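Local coordinates for protein klebicin C activity (Klebsiella pneumoniae, PDB 7NNA) that probably acts as the Tol-binding part of a bacteriocin toxin whose import into target bacteria is linked to the efflux channel TolC, at residues K69-R74 with E110-K115; Q77-R82 with A100-R105; S13-Q18 with I167-A172. All coordinates share one frame; numbering follows the deposited sequence.

Interaction 1: K69-R74 with E110-K115; sequences KDVVDR and EEARKK
Two long helices pack here as an antiparallel alpha-helical hairpin, and the segments 69-74 and 110-115 are one turn-and-a-half of each arm. Their axes come within 9.2 Å at an angle of 164°, and Val71 stands level with Arg113. The first shell is small and mostly apolar. Val71 is the buried residue of the contact: its CG1 branch, anti to the backbone N (chi1 178°), reaches across and rests on the backbone of the opposite helix, with CG1 3.5 Å from Arg113 CA. The same methyl also lies against Arg113 CB and, more loosely, Ala112 CB. Beside it, Val72 offers its CG2 branch to the aliphatic part of Arg113, the two side chains running alongside each other and pointing the same way, with Val72 CG2 3.9 Å from Arg113 CD. At the other margin the tip of Arg74 passes near the Ala112 methyl.

The second shell fixes the Arg113 chain. It bends at chi2 and chi3, so that its methylenes stay against the valines while the guanidinium turns back along its own helix to Glu110. The grip is a side-on, two-pronged salt bridge: Arg113 NE donates to Glu110 OE1 from above the carboxylate plane and Arg113 NH2 to Glu110 OE2, both nearly straight (168°). Glu117, one turn further on, takes Arg113 NH1 in a salt bridge, so acidic groups before and after it steady this arginine. On the facing helix Lys69 bridges to Asp73. Glu110 OE2 is shared: it receives Arg113 NH2 on its syn lone pair and Lys114 NZ on its anti lone pair, each at 2.8 Å.

Interaction 2: Q77-R82 with A100-R105; sequences QNNKTR and AEFIGR
Phe102 is the buried centre of this contact, which closes the turn end of the antiparallel helical hairpin, where helix 14-79 gives way to the loop leading back into helix 93-197. Its ring, with CG anti to the backbone N (chi1 168°), reaches into the type I beta turn from Asn79 to Arg82. Over one face lies Arg82 CA, a CH-pi contact 3.7 Å from the Phe102 ring centroid and 17° off its normal. At the ring edge the backbone carbonyl of Asn78 lies in plane, Asn78 O being 3.4 Å from Phe102 CE1. The Asn78 amide lies nearly parallel to the ring, its ND2 near CE1. Asn79 OD1, near Phe102 CZ, is hydrogen-bonded to Gln106 NE2.

Around this buried ring the contact opens to exposed Thr81 and Arg82 and partly exposed Arg105. The Arg82 chain, bent at chi3, curls past the ring so that Phe102 CE2 sits over the centre of one guanidinium face, although the two planes are 61° apart. Arg105, also bent at chi3, spans two acceptors along its guanidinium edge. Arg105 NE donates to a lone pair of Asn78 OD1 at 2.9 Å, with the amide and guanidinium planes almost perpendicular. Arg105 NH2 donates to Thr81 OG1 at 3.0 Å. Thr81 OG1 in turn donates to Asn78 O at 2.8 Å, and that carbonyl also accepts from Thr81 N.

The Thr81 hydroxyl thus relays between arginine and main chain. With its proton directed to Asn78 O, it acts as acceptor for Arg105 NH2, whose charge would probably strengthen its donation to that carbonyl.

Interaction 3: S13-Q18 with I167-A172; sequences SLTRLQ and IAAEKA
Thr15 carries OG1 between the backbone N and the carbonyl carbon (chi1 51°), which sets the hydroxyl against the facing helix, while a bend at chi2 (-63°) swings the Arg16 chain across toward the same neighbour. Thr15 OG1 lies 3.6 Å from Ala169 CA and also meets the methyl of Ala172. The Arg16 guanidinium lays one face over Ala169 CB, with NE 3.7 Å from that methyl, and its NH2 passes close to Glu170 CG.

The segments belong to the antiparallel helical hairpin, close to the start of helix 14-79, and small residues let the axes approach to 8.3 Å. Ser13 is the N-cap of that helix: its OG accepts from Arg16 N at 3.1 Å. One water joins the cap to the partner arm, bound by Ser13 OG and Thr15 OG1 and donating to Ala169 O. Arg16 and Glu170 do not touch with their charged atoms. A second water sits between them, in the guanidinium plane, accepting from Arg16 NH1 and donating to Glu170 OE2 at 2.5 Å from that oxygen. The direct ionic partners lie elsewhere on helix 93-197: Glu173 for Arg16 NE, and Arg166 for Glu170 OE2.

In the fold
All three contacts join the same two helices, 14-79 and 93-197, and are nested along the chain: interaction 2 lies inside the loop closed by interaction 1, and both lie inside that closed by interaction 3. Interactions 1 and 2 are neighbours near the turn of the hairpin, their centres about 14 Å apart. Interaction 3 sits on the opposite side of the chain's centre, about 84 Å from interaction 1 and about 98 Å from interaction 2, centre to centre. The contacts therefore sample the hairpin from its turn to near the start of helix 14-79, and its two ends differ in character. The assembly is a single chain.

Interaction 1: K69-R74 with E110-K115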
ATOM      1  N   LYS A  69     -19.236  32.716  -7.793  1.00 36.36           N
ATOM      2  CA  LYS A  69     -19.892  33.080  -9.044  1.00 38.43           C
ATOM      3  C   LYS A  69     -21.249  33.814  -8.735  1.00 38.22           C
ATOM      4  O   LYS A  69     -21.542  34.872  -9.320  1.00 35.93           O
ATOM      5  CB  LYS A  69     -20.121  31.781  -9.856  1.00 43.07           C
ATOM      6  CG  LYS A  69     -20.615  31.976 -11.284  1.00 52.49           C
ATOM      7  CD  LYS A  69     -21.284  30.677 -11.821  1.00 62.48           C
ATOM      8  CE  LYS A  69     -22.679  30.948 -12.387  1.00 69.87           C
ATOM      9  NZ  LYS A  69     -23.351  32.088 -11.676  1.00 70.58           N
ATOM     10  N   ASP A  70     -22.030  33.278  -7.759  1.00 38.04           N
ATOM     11  CA  ASP A  70     -23.307  33.919  -7.367  1.00 37.93           C
ATOM     12  C   ASP A  70     -23.138  35.351  -6.754  1.00 33.98           C
ATOM     13  O   ASP A  70     -23.986  36.234  -6.938  1.00 32.30           O
ATOM     14  CB  ASP A  70     -24.002  33.037  -6.340  1.00 41.75           C
ATOM     15  CG  ASP A  70     -24.422  31.696  -6.874  1.00 50.22           C
ATOM     16  OD1 ASP A  70     -24.605  31.572  -8.119  1.00 53.07           O
ATOM     17  OD2 ASP A  70     -24.562  30.770  -6.066  1.00 52.49           O
ATOM     18  N   VAL A  71     -22.061  35.563  -5.976  1.00 35.21           N
ATOM     19  CA  VAL A  71     -21.780  36.875  -5.390  1.00 32.35           C
ATOM     20  C   VAL A  71     -21.310  37.819  -6.498  1.00 32.46           C
ATOM     21  O   VAL A  71     -21.723  39.013  -6.539  1.00 31.47           O
ATOM     22  CB  VAL A  71     -20.765  36.805  -4.209  1.00 32.09           C
ATOM     23  CG1 VAL A  71     -20.477  38.208  -3.677  1.00 31.46           C
ATOM     24  CG2 VAL A  71     -21.312  35.922  -3.089  1.00 33.20           C
ATOM     25  N   VAL A  72     -20.479  37.311  -7.441  1.00 31.90           N
ATOM     26  CA  VAL A  72     -20.109  38.151  -8.597  1.00 31.30           C
ATOM     27  C   VAL A  72     -21.408  38.607  -9.394  1.00 31.45           C
ATOM     28  O   VAL A  72     -21.505  39.762  -9.777  1.00 30.33           O
ATOM     29  CB  VAL A  72     -19.067  37.451  -9.510  1.00 31.42           C
ATOM     30  CG1 VAL A  72     -18.873  38.247 -10.786  1.00 30.94           C
ATOM     31  CG2 VAL A  72     -17.716  37.287  -8.782  1.00 30.90           C
ATOM     32  N   ASP A  73     -22.370  37.708  -9.625  0.70 32.08           N
ATOM     33  CA  ASP A  73     -23.632  38.090 -10.305  0.70 34.92           C
ATOM     34  C   ASP A  73     -24.439  39.118  -9.491  0.70 35.99           C
ATOM     35  O   ASP A  73     -25.106  39.977 -10.069  0.70 36.55           O
ATOM     36  CB  ASP A  73     -24.525  36.867 -10.549  0.70 38.52           C
ATOM     37  CG  ASP A  73     -24.075  35.937 -11.661  0.70 42.24           C
ATOM     38  OD1 ASP A  73     -23.260  36.374 -12.524  0.70 41.23           O
ATOM     39  OD2 ASP A  73     -24.554  34.787 -11.688  0.70 47.20           O
ATOM     40  N   ARG A  74     -24.375  39.047  -8.161  1.00 35.71           N
ATOM     41  CA  ARG A  74     -25.048  40.053  -7.301  1.00 36.07           C
ATOM     42  C   ARG A  74     -24.395  41.437  -7.542  1.00 32.65           C
ATOM     43  O   ARG A  74     -25.086  42.443  -7.637  1.00 31.29           O
ATOM     44  CB  ARG A  74     -24.843  39.646  -5.842  1.00 40.34           C
ATOM     45  CG  ARG A  74     -25.509  40.499  -4.787  1.00 48.72           C
ATOM     46  CD  ARG A  74     -25.206  39.986  -3.350  1.00 54.28           C
ATOM     47  NE  ARG A  74     -25.323  38.526  -3.197  1.00 56.92           N
ATOM     48  CZ  ARG A  74     -24.809  37.834  -2.176  1.00 60.98           C
ATOM     49  NH1 ARG A  74     -24.933  36.512  -2.131  1.00 62.27           N
ATOM     50  NH2 ARG A  74     -24.152  38.456  -1.209  1.00 60.89           N
ATOM     51  N   GLU A 110     -18.751  43.904  -2.560  1.00 27.58           N
ATOM     52  CA  GLU A 110     -17.333  43.599  -2.732  1.00 27.19           C
ATOM     53  C   GLU A 110     -16.750  42.901  -1.461  1.00 29.25           C
ATOM     54  O   GLU A 110     -16.002  41.932  -1.600  1.00 27.46           O
ATOM     55  CB  GLU A 110     -16.554  44.837  -3.195  1.00 25.21           C
ATOM     56  CG  GLU A 110     -15.051  44.617  -3.227  1.00 26.59           C
ATOM     57  CD  GLU A 110     -14.591  43.530  -4.200  1.00 27.16           C
ATOM     58  OE1 GLU A 110     -15.366  43.132  -5.100  1.00 25.29           O
ATOM     59  OE2 GLU A 110     -13.437  43.083  -4.062  1.00 28.33           O
ATOM     60  N   GLU A 111     -17.158  43.312  -0.237  1.00 30.39           N
ATOM     61  CA  GLU A 111     -16.685  42.592   0.968  1.00 32.75           C
ATOM     62  C   GLU A 111     -17.130  41.153   0.970  1.00 32.77           C
ATOM     63  O   GLU A 111     -16.344  40.260   1.285  1.00 33.91           O
ATOM     64  CB  GLU A 111     -17.163  43.292   2.250  1.00 38.48           C
ATOM     65  CG  GLU A 111     -16.481  44.637   2.421  1.00 46.41           C
ATOM     66  CD  GLU A 111     -14.988  44.619   2.748  0.50 53.86           C
ATOM     67  OE1 GLU A 111     -14.315  45.640   2.474  0.50 58.34           O
ATOM     68  OE2 GLU A 111     -14.488  43.603   3.281  0.50 51.79           O
ATOM     69  N   ALA A 112     -18.366  40.899   0.584  1.00 31.51           N
ATOM     70  CA  ALA A 112     -18.888  39.529   0.512  1.00 31.46           C
ATOM     71  C   ALA A 112     -18.186  38.728  -0.604  1.00 29.32           C
ATOM     72  O   ALA A 112     -18.005  37.503  -0.507  1.00 28.44           O
ATOM     73  CB  ALA A 112     -20.391  39.575   0.248  1.00 31.90           C
ATOM     74  N   ARG A 113     -17.794  39.387  -1.667  1.00 27.56           N
ATOM     75  CA  ARG A 113     -17.121  38.705  -2.803  1.00 25.50           C
ATOM     76  C   ARG A 113     -15.704  38.353  -2.388  1.00 27.83           C
ATOM     77  O   ARG A 113     -15.241  37.241  -2.656  1.00 28.90           O
ATOM     78  CB  ARG A 113     -17.108  39.639  -4.038  1.00 25.03           C
ATOM     79  CG  ARG A 113     -16.683  38.843  -5.315  1.00 24.67           C
ATOM     80  CD  ARG A 113     -15.938  39.756  -6.320  1.00 25.36           C
ATOM     81  NE  ARG A 113     -14.761  40.390  -5.693  1.00 25.60           N
ATOM     82  CZ  ARG A 113     -13.582  39.808  -5.465  1.00 28.54           C
ATOM     83  NH1 ARG A 113     -13.330  38.579  -5.927  1.00 25.97           N
ATOM     84  NH2 ARG A 113     -12.645  40.449  -4.792  1.00 27.87           N
ATOM     85  N   LYS A 114     -15.027  39.260  -1.673  1.00 28.56           N
ATOM     86  CA  LYS A 114     -13.663  38.993  -1.179  1.00 32.14           C
ATOM     87  C   LYS A 114     -13.666  37.786  -0.245  1.00 33.87           C
ATOM     88  O   LYS A 114     -12.750  36.933  -0.319  1.00 35.50           O
ATOM     89  CB  LYS A 114     -13.129  40.234  -0.423  1.00 34.64           C
ATOM     90  CG  LYS A 114     -12.469  41.266  -1.338  1.00 39.22           C
ATOM     91  CD  LYS A 114     -11.743  42.362  -0.494  1.00 46.39           C
ATOM     92  CE  LYS A 114     -10.856  43.283  -1.334  1.00 53.23           C
ATOM     93  NZ  LYS A 114     -11.569  44.193  -2.374  1.00 51.63           N
ATOM     94  N   LYS A 115     -14.681  37.683   0.613  0.54 33.95           N
ATOM     95  CA  LYS A 115     -14.785  36.539   1.520  0.54 36.46           C
ATOM     96  C   LYS A 115     -15.122  35.256   0.761  0.54 37.95           C
ATOM     97  O   LYS A 115     -14.492  34.214   1.012  0.54 40.65           O
ATOM     98  CB  LYS A 115     -15.836  36.837   2.583  0.54 38.66           C
ATOM     99  CG  LYS A 115     -15.968  35.753   3.627  0.54 41.70           C
ATOM    100  CD  LYS A 115     -17.226  35.925   4.427  0.54 44.91           C
ATOM    101  CE  LYS A 115     -17.274  34.935   5.568  0.54 51.20           C
ATOM    102  NZ  LYS A 115     -18.575  35.010   6.252  0.54 53.97           N
TER

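Interaction 2: Q77-R82 with A100-R105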
ATOM      1  N   GLN A  77     -25.534  42.818 -11.037  1.00 34.70           N
ATOM      2  CA  GLN A  77     -26.913  43.264 -10.986  1.00 35.85           C
ATOM      3  C   GLN A  77     -26.966  44.613 -10.289  1.00 33.03           C
ATOM      4  O   GLN A  77     -27.628  45.520 -10.771  1.00 33.15           O
ATOM      5  CB  GLN A  77     -27.757  42.274 -10.178  1.00 41.21           C
ATOM      6  CG  GLN A  77     -27.898  40.906 -10.793  1.00 54.27           C
ATOM      7  CD  GLN A  77     -28.617  40.973 -12.101  1.00 70.06           C
ATOM      8  OE1 GLN A  77     -29.574  41.755 -12.284  1.00 75.56           O
ATOM      9  NE2 GLN A  77     -28.169  40.146 -13.048  1.00 74.53           N
ATOM     10  N   ASN A  78     -26.286  44.766  -9.129  1.00 30.71           N
ATOM     11  CA  ASN A  78     -26.302  46.045  -8.413  1.00 29.38           C
ATOM     12  C   ASN A  78     -25.676  47.147  -9.286  1.00 28.50           C
ATOM     13  O   ASN A  78     -26.144  48.270  -9.255  1.00 28.51           O
ATOM     14  CB  ASN A  78     -25.478  45.932  -7.119  1.00 29.68           C
ATOM     15  CG  ASN A  78     -25.440  47.276  -6.388  1.00 29.86           C
ATOM     16  OD1 ASN A  78     -26.488  47.877  -6.111  1.00 31.23           O
ATOM     17  ND2 ASN A  78     -24.256  47.809  -6.175  1.00 25.48           N
ATOM     18  N   ASN A  79     -24.641  46.809 -10.096  1.00 26.54           N
ATOM     19  CA  ASN A  79     -23.980  47.829 -10.931  1.00 25.63           C
ATOM     20  C   ASN A  79     -24.923  48.485 -11.942  1.00 28.75           C
ATOM     21  O   ASN A  79     -24.724  49.655 -12.292  1.00 27.75           O
ATOM     22  CB  ASN A  79     -22.749  47.211 -11.584  1.00 24.58           C
ATOM     23  CG  ASN A  79     -21.673  46.959 -10.558  1.00 22.08           C
ATOM     24  OD1 ASN A  79     -21.719  47.490  -9.424  1.00 21.62           O
ATOM     25  ND2 ASN A  79     -20.688  46.131 -10.914  1.00 19.17           N
ATOM     26  N   LYS A  80     -26.016  47.783 -12.299  1.00 30.80           N
ATOM     27  CA  LYS A  80     -27.030  48.398 -13.184  1.00 33.62           C
ATOM     28  C   LYS A  80     -27.715  49.568 -12.559  1.00 34.72           C
ATOM     29  O   LYS A  80     -28.301  50.350 -13.301  1.00 37.73           O
ATOM     30  CB  LYS A  80     -28.100  47.364 -13.587  1.00 37.68           C
ATOM     31  CG  LYS A  80     -27.479  46.113 -14.206  1.00 44.65           C
ATOM     32  CD  LYS A  80     -26.839  46.390 -15.514  1.00 52.43           C
ATOM     33  CE  LYS A  80     -26.440  45.100 -16.248  1.00 60.50           C
ATOM     34  NZ  LYS A  80     -27.311  43.945 -15.905  1.00 63.53           N
ATOM     35  N   THR A  81     -27.784  49.648 -11.223  1.00 33.37           N
ATOM     36  CA  THR A  81     -28.474  50.741 -10.539  1.00 33.19           C
ATOM     37  C   THR A  81     -27.600  51.980 -10.333  1.00 31.19           C
ATOM     38  O   THR A  81     -28.034  52.916  -9.642  1.00 31.19           O
ATOM     39  CB  THR A  81     -29.016  50.271  -9.145  1.00 35.38           C
ATOM     40  OG1 THR A  81     -27.945  50.087  -8.219  1.00 33.24           O
ATOM     41  CG2 THR A  81     -29.826  48.978  -9.240  1.00 37.65           C
ATOM     42  N   ARG A  82     -26.373  52.011 -10.899  1.00 27.23           N
ATOM     43  CA  ARG A  82     -25.493  53.189 -10.731  1.00 27.04           C
ATOM     44  C   ARG A  82     -26.221  54.479 -11.219  1.00 26.89           C
ATOM     45  O   ARG A  82     -26.667  54.542 -12.354  1.00 26.20           O
ATOM     46  CB  ARG A  82     -24.193  53.038 -11.569  1.00 26.78           C
ATOM     47  CG  ARG A  82     -23.186  54.180 -11.362  1.00 28.86           C
ATOM     48  CD  ARG A  82     -22.070  54.126 -12.407  1.00 31.26           C
ATOM     49  NE  ARG A  82     -21.326  52.861 -12.236  1.00 31.32           N
ATOM     50  CZ  ARG A  82     -20.284  52.720 -11.411  1.00 30.09           C
ATOM     51  NH1 ARG A  82     -19.798  53.782 -10.747  1.00 27.52           N
ATOM     52  NH2 ARG A  82     -19.744  51.523 -11.218  1.00 25.21           N
ATOM     53  N   ALA A 100     -24.400  57.994  -2.831  1.00 25.66           N
ATOM     54  CA  ALA A 100     -23.823  57.458  -1.588  1.00 26.62           C
ATOM     55  C   ALA A 100     -24.367  56.039  -1.285  1.00 27.83           C
ATOM     56  O   ALA A 100     -23.608  55.120  -0.892  1.00 27.75           O
ATOM     57  CB  ALA A 100     -24.100  58.429  -0.415  1.00 27.16           C
ATOM     58  N   GLU A 101     -25.701  55.855  -1.486  1.00 28.03           N
ATOM     59  CA  GLU A 101     -26.295  54.538  -1.271  1.00 26.54           C
ATOM     60  C   GLU A 101     -25.811  53.499  -2.281  1.00 27.01           C
ATOM     61  O   GLU A 101     -25.580  52.327  -1.917  1.00 27.09           O
ATOM     62  CB  GLU A 101     -27.834  54.653  -1.346  1.00 28.05           C
ATOM     63  CG  GLU A 101     -28.412  55.349  -0.117  1.00 34.94           C
ATOM     64  CD  GLU A 101     -29.897  55.674  -0.201  0.80 46.14           C
ATOM     65  OE1 GLU A 101     -30.593  55.081  -1.060  0.80 48.92           O
ATOM     66  OE2 GLU A 101     -30.363  56.523   0.596  0.80 47.37           O
ATOM     67  N   PHE A 102     -25.629  53.894  -3.557  1.00 26.25           N
ATOM     68  CA  PHE A 102     -25.095  52.962  -4.555  1.00 25.14           C
ATOM     69  C   PHE A 102     -23.654  52.537  -4.149  1.00 24.31           C
ATOM     70  O   PHE A 102     -23.301  51.342  -4.231  1.00 23.28           O
ATOM     71  CB  PHE A 102     -25.074  53.625  -5.977  1.00 24.05           C
ATOM     72  CG  PHE A 102     -24.262  52.788  -6.949  1.00 23.99           C
ATOM     73  CD1 PHE A 102     -24.801  51.640  -7.518  1.00 25.26           C
ATOM     74  CD2 PHE A 102     -22.955  53.144  -7.283  1.00 23.40           C
ATOM     75  CE1 PHE A 102     -24.022  50.829  -8.361  1.00 26.04           C
ATOM     76  CE2 PHE A 102     -22.198  52.343  -8.127  1.00 24.26           C
ATOM     77  CZ  PHE A 102     -22.718  51.162  -8.609  1.00 25.36           C
ATOM     78  N   ILE A 103     -22.807  53.514  -3.729  1.00 23.47           N
ATOM     79  CA  ILE A 103     -21.428  53.176  -3.363  1.00 23.49           C
ATOM     80  C   ILE A 103     -21.414  52.244  -2.165  1.00 24.38           C
ATOM     81  O   ILE A 103     -20.653  51.276  -2.162  1.00 24.37           O
ATOM     82  CB  ILE A 103     -20.638  54.485  -3.071  1.00 24.37           C
ATOM     83  CG1 ILE A 103     -20.544  55.356  -4.330  1.00 25.16           C
ATOM     84  CG2 ILE A 103     -19.223  54.157  -2.505  1.00 25.00           C
ATOM     85  CD1 ILE A 103     -19.734  56.711  -4.053  1.00 28.32           C
ATOM     86  N   GLY A 104     -22.305  52.475  -1.194  1.00 27.48           N
ATOM     87  CA  GLY A 104     -22.386  51.624   0.001  1.00 28.86           C
ATOM     88  C   GLY A 104     -22.745  50.198  -0.381  1.00 30.55           C
ATOM     89  O   GLY A 104     -22.189  49.243   0.168  1.00 30.48           O
ATOM     90  N   ARG A 105     -23.698  50.039  -1.324  1.00 30.32           N
ATOM     91  CA  ARG A 105     -24.111  48.692  -1.783  1.00 27.86           C
ATOM     92  C   ARG A 105     -22.980  48.029  -2.564  1.00 28.23           C
ATOM     93  O   ARG A 105     -22.723  46.840  -2.384  1.00 29.14           O
ATOM     94  CB  ARG A 105     -25.286  48.809  -2.743  1.00 28.60           C
ATOM     95  CG  ARG A 105     -26.643  49.048  -2.034  1.00 32.97           C
ATOM     96  CD  ARG A 105     -27.794  48.822  -2.965  1.00 34.75           C
ATOM     97  NE  ARG A 105     -27.708  49.624  -4.208  1.00 34.77           N
ATOM     98  CZ  ARG A 105     -28.260  50.822  -4.384  1.00 37.34           C
ATOM     99  NH1 ARG A 105     -28.779  51.484  -3.349  1.00 36.03           N
ATOM    100  NH2 ARG A 105     -28.216  51.409  -5.575  1.00 33.41           N
TER

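Interaction 3: S13-Q18 with I167-A172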
ATOM      1  N   SER A  13      22.438 -35.832  13.389  1.00 48.56           N
ATOM      2  CA  SER A  13      23.312 -35.873  12.217  1.00 45.40           C
ATOM      3  C   SER A  13      23.458 -34.463  11.640  1.00 40.88           C
ATOM      4  O   SER A  13      22.547 -33.630  11.815  1.00 37.52           O
ATOM      5  CB  SER A  13      22.713 -36.786  11.149  1.00 47.04           C
ATOM      6  OG  SER A  13      21.498 -36.275  10.604  1.00 45.21           O
ATOM      7  N   LEU A  14      24.581 -34.189  10.923  1.00 39.60           N
ATOM      8  CA  LEU A  14      24.771 -32.860  10.363  1.00 38.94           C
ATOM      9  C   LEU A  14      23.651 -32.527   9.345  1.00 34.01           C
ATOM     10  O   LEU A  14      23.165 -31.388   9.327  1.00 31.20           O
ATOM     11  CB  LEU A  14      26.180 -32.741   9.728  1.00 42.77           C
ATOM     12  CG  LEU A  14      26.445 -31.421   8.995  1.00 46.36           C
ATOM     13  CD1 LEU A  14      26.375 -30.214   9.967  1.00 47.92           C
ATOM     14  CD2 LEU A  14      27.787 -31.455   8.243  1.00 50.18           C
ATOM     15  N   THR A  15      23.193 -33.536   8.545  1.00 32.84           N
ATOM     16  CA  THR A  15      22.123 -33.246   7.574  1.00 32.46           C
ATOM     17  C   THR A  15      20.843 -32.904   8.279  1.00 30.91           C
ATOM     18  O   THR A  15      20.107 -32.012   7.802  1.00 30.73           O
ATOM     19  CB  THR A  15      21.902 -34.380   6.576  1.00 35.53           C
ATOM     20  OG1 THR A  15      21.761 -35.594   7.322  1.00 36.36           O
ATOM     21  CG2 THR A  15      23.036 -34.526   5.592  1.00 38.68           C
ATOM     22  N   ARG A  16      20.545 -33.570   9.423  1.00 33.24           N
ATOM     23  CA  ARG A  16      19.305 -33.192  10.143  1.00 33.94           C
ATOM     24  C   ARG A  16      19.456 -31.813  10.741  1.00 31.93           C
ATOM     25  O   ARG A  16      18.471 -31.054  10.755  1.00 31.65           O
ATOM     26  CB  ARG A  16      18.947 -34.174  11.272  1.00 38.73           C
ATOM     27  CG  ARG A  16      18.101 -35.341  10.846  1.00 45.02           C
ATOM     28  CD  ARG A  16      16.712 -34.997  10.307  1.00 47.94           C
ATOM     29  NE  ARG A  16      16.217 -36.227   9.684  1.00 50.30           N
ATOM     30  CZ  ARG A  16      15.161 -36.335   8.897  1.00 53.25           C
ATOM     31  NH1 ARG A  16      14.406 -35.285   8.648  1.00 54.72           N
ATOM     32  NH2 ARG A  16      14.847 -37.502   8.360  1.00 57.97           N
ATOM     33  N   LEU A  17      20.638 -31.489  11.297  1.00 30.27           N
ATOM     34  CA  LEU A  17      20.841 -30.141  11.854  1.00 30.86           C
ATOM     35  C   LEU A  17      20.723 -29.059  10.798  1.00 27.98           C
ATOM     36  O   LEU A  17      20.159 -27.978  11.073  1.00 26.85           O
ATOM     37  CB  LEU A  17      22.150 -30.050  12.639  1.00 33.94           C
ATOM     38  CG  LEU A  17      22.134 -30.951  13.883  1.00 40.29           C
ATOM     39  CD1 LEU A  17      23.545 -31.107  14.498  1.00 42.37           C
ATOM     40  CD2 LEU A  17      21.136 -30.473  14.871  1.00 42.74           C
ATOM     41  N   GLN A  18      21.245 -29.319   9.568  0.51 26.47           N
ATOM     42  CA  GLN A  18      21.134 -28.395   8.433  0.51 25.29           C
ATOM     43  C   GLN A  18      19.659 -28.253   8.012  0.51 24.52           C
ATOM     44  O   GLN A  18      19.227 -27.157   7.696  0.51 23.20           O
ATOM     45  CB  GLN A  18      21.978 -28.889   7.228  0.51 27.05           C
ATOM     46  CG  GLN A  18      23.480 -28.895   7.512  0.51 28.45           C
ATOM     47  CD  GLN A  18      24.264 -27.934   6.631  0.51 31.54           C
ATOM     48  OE1 GLN A  18      24.119 -26.723   6.732  0.51 31.49           O
ATOM     49  NE2 GLN A  18      25.138 -28.454   5.757  0.51 27.48           N
ATOM     50  N   ILE A 167      14.958 -33.692   2.429  1.00 33.55           N
ATOM     51  CA  ILE A 167      15.096 -34.896   1.598  1.00 34.17           C
ATOM     52  C   ILE A 167      16.538 -35.414   1.697  1.00 33.08           C
ATOM     53  O   ILE A 167      16.739 -36.642   1.757  1.00 34.79           O
ATOM     54  CB  ILE A 167      14.614 -34.605   0.125  1.00 37.46           C
ATOM     55  CG1 ILE A 167      13.105 -34.478   0.064  1.00 40.03           C
ATOM     56  CG2 ILE A 167      15.108 -35.630  -0.937  1.00 40.41           C
ATOM     57  CD1 ILE A 167      12.638 -33.760  -1.211  1.00 43.82           C
ATOM     58  N   ALA A 168      17.538 -34.509   1.780  1.00 32.10           N
ATOM     59  CA  ALA A 168      18.944 -34.956   1.911  1.00 32.07           C
ATOM     60  C   ALA A 168      19.129 -35.669   3.246  1.00 31.66           C
ATOM     61  O   ALA A 168      19.810 -36.699   3.315  1.00 31.82           O
ATOM     62  CB  ALA A 168      19.883 -33.748   1.840  1.00 31.58           C
ATOM     63  N   ALA A 169      18.486 -35.154   4.320  1.00 29.36           N
ATOM     64  CA  ALA A 169      18.566 -35.806   5.624  1.00 29.70           C
ATOM     65  C   ALA A 169      17.943 -37.204   5.571  1.00 31.32           C
ATOM     66  O   ALA A 169      18.519 -38.203   6.112  1.00 30.54           O
ATOM     67  CB  ALA A 169      17.903 -34.916   6.688  1.00 28.79           C
ATOM     68  N   GLU A 170      16.804 -37.327   4.870  1.00 31.57           N
ATOM     69  CA  GLU A 170      16.127 -38.630   4.728  1.00 33.17           C
ATOM     70  C   GLU A 170      16.975 -39.626   3.932  1.00 35.85           C
ATOM     71  O   GLU A 170      17.057 -40.822   4.291  1.00 37.72           O
ATOM     72  CB  GLU A 170      14.766 -38.403   4.039  1.00 34.95           C
ATOM     73  CG  GLU A 170      13.795 -37.633   4.919  1.00 38.43           C
ATOM     74  CD  GLU A 170      12.517 -37.184   4.218  1.00 51.69           C
ATOM     75  OE1 GLU A 170      12.242 -37.685   3.101  1.00 57.13           O
ATOM     76  OE2 GLU A 170      11.770 -36.361   4.799  1.00 48.83           O
ATOM     77  N   LYS A 171      17.645 -39.137   2.883  0.50 35.60           N
ATOM     78  CA  LYS A 171      18.509 -39.951   2.026  0.50 36.59           C
ATOM     79  C   LYS A 171      19.733 -40.412   2.776  0.50 37.20           C
ATOM     80  O   LYS A 171      20.153 -41.565   2.599  0.50 38.39           O
ATOM     81  CB  LYS A 171      18.940 -39.135   0.783  0.50 38.64           C
ATOM     82  CG  LYS A 171      19.690 -39.947  -0.284  0.50 41.69           C
ATOM     83  CD  LYS A 171      19.710 -39.139  -1.600  0.50 46.79           C
ATOM     84  CE  LYS A 171      20.882 -39.430  -2.517  0.50 51.24           C
ATOM     85  NZ  LYS A 171      20.622 -38.907  -3.882  0.50 53.98           N
ATOM     86  N   ALA A 172      20.307 -39.554   3.633  1.00 36.22           N
ATOM     87  CA  ALA A 172      21.487 -39.933   4.422  1.00 37.51           C
ATOM     88  C   ALA A 172      21.129 -41.039   5.406  1.00 39.54           C
ATOM     89  O   ALA A 172      21.923 -41.956   5.623  1.00 39.67           O
ATOM     90  CB  ALA A 172      22.054 -38.720   5.174  1.00 36.34           C
TER
HETATM   91  O   HOH W   1      20.149 -37.705   8.644  1.00 38.15           O
HETATM   92  O   HOH W   2      11.777 -36.112   7.253  1.00 31.01           O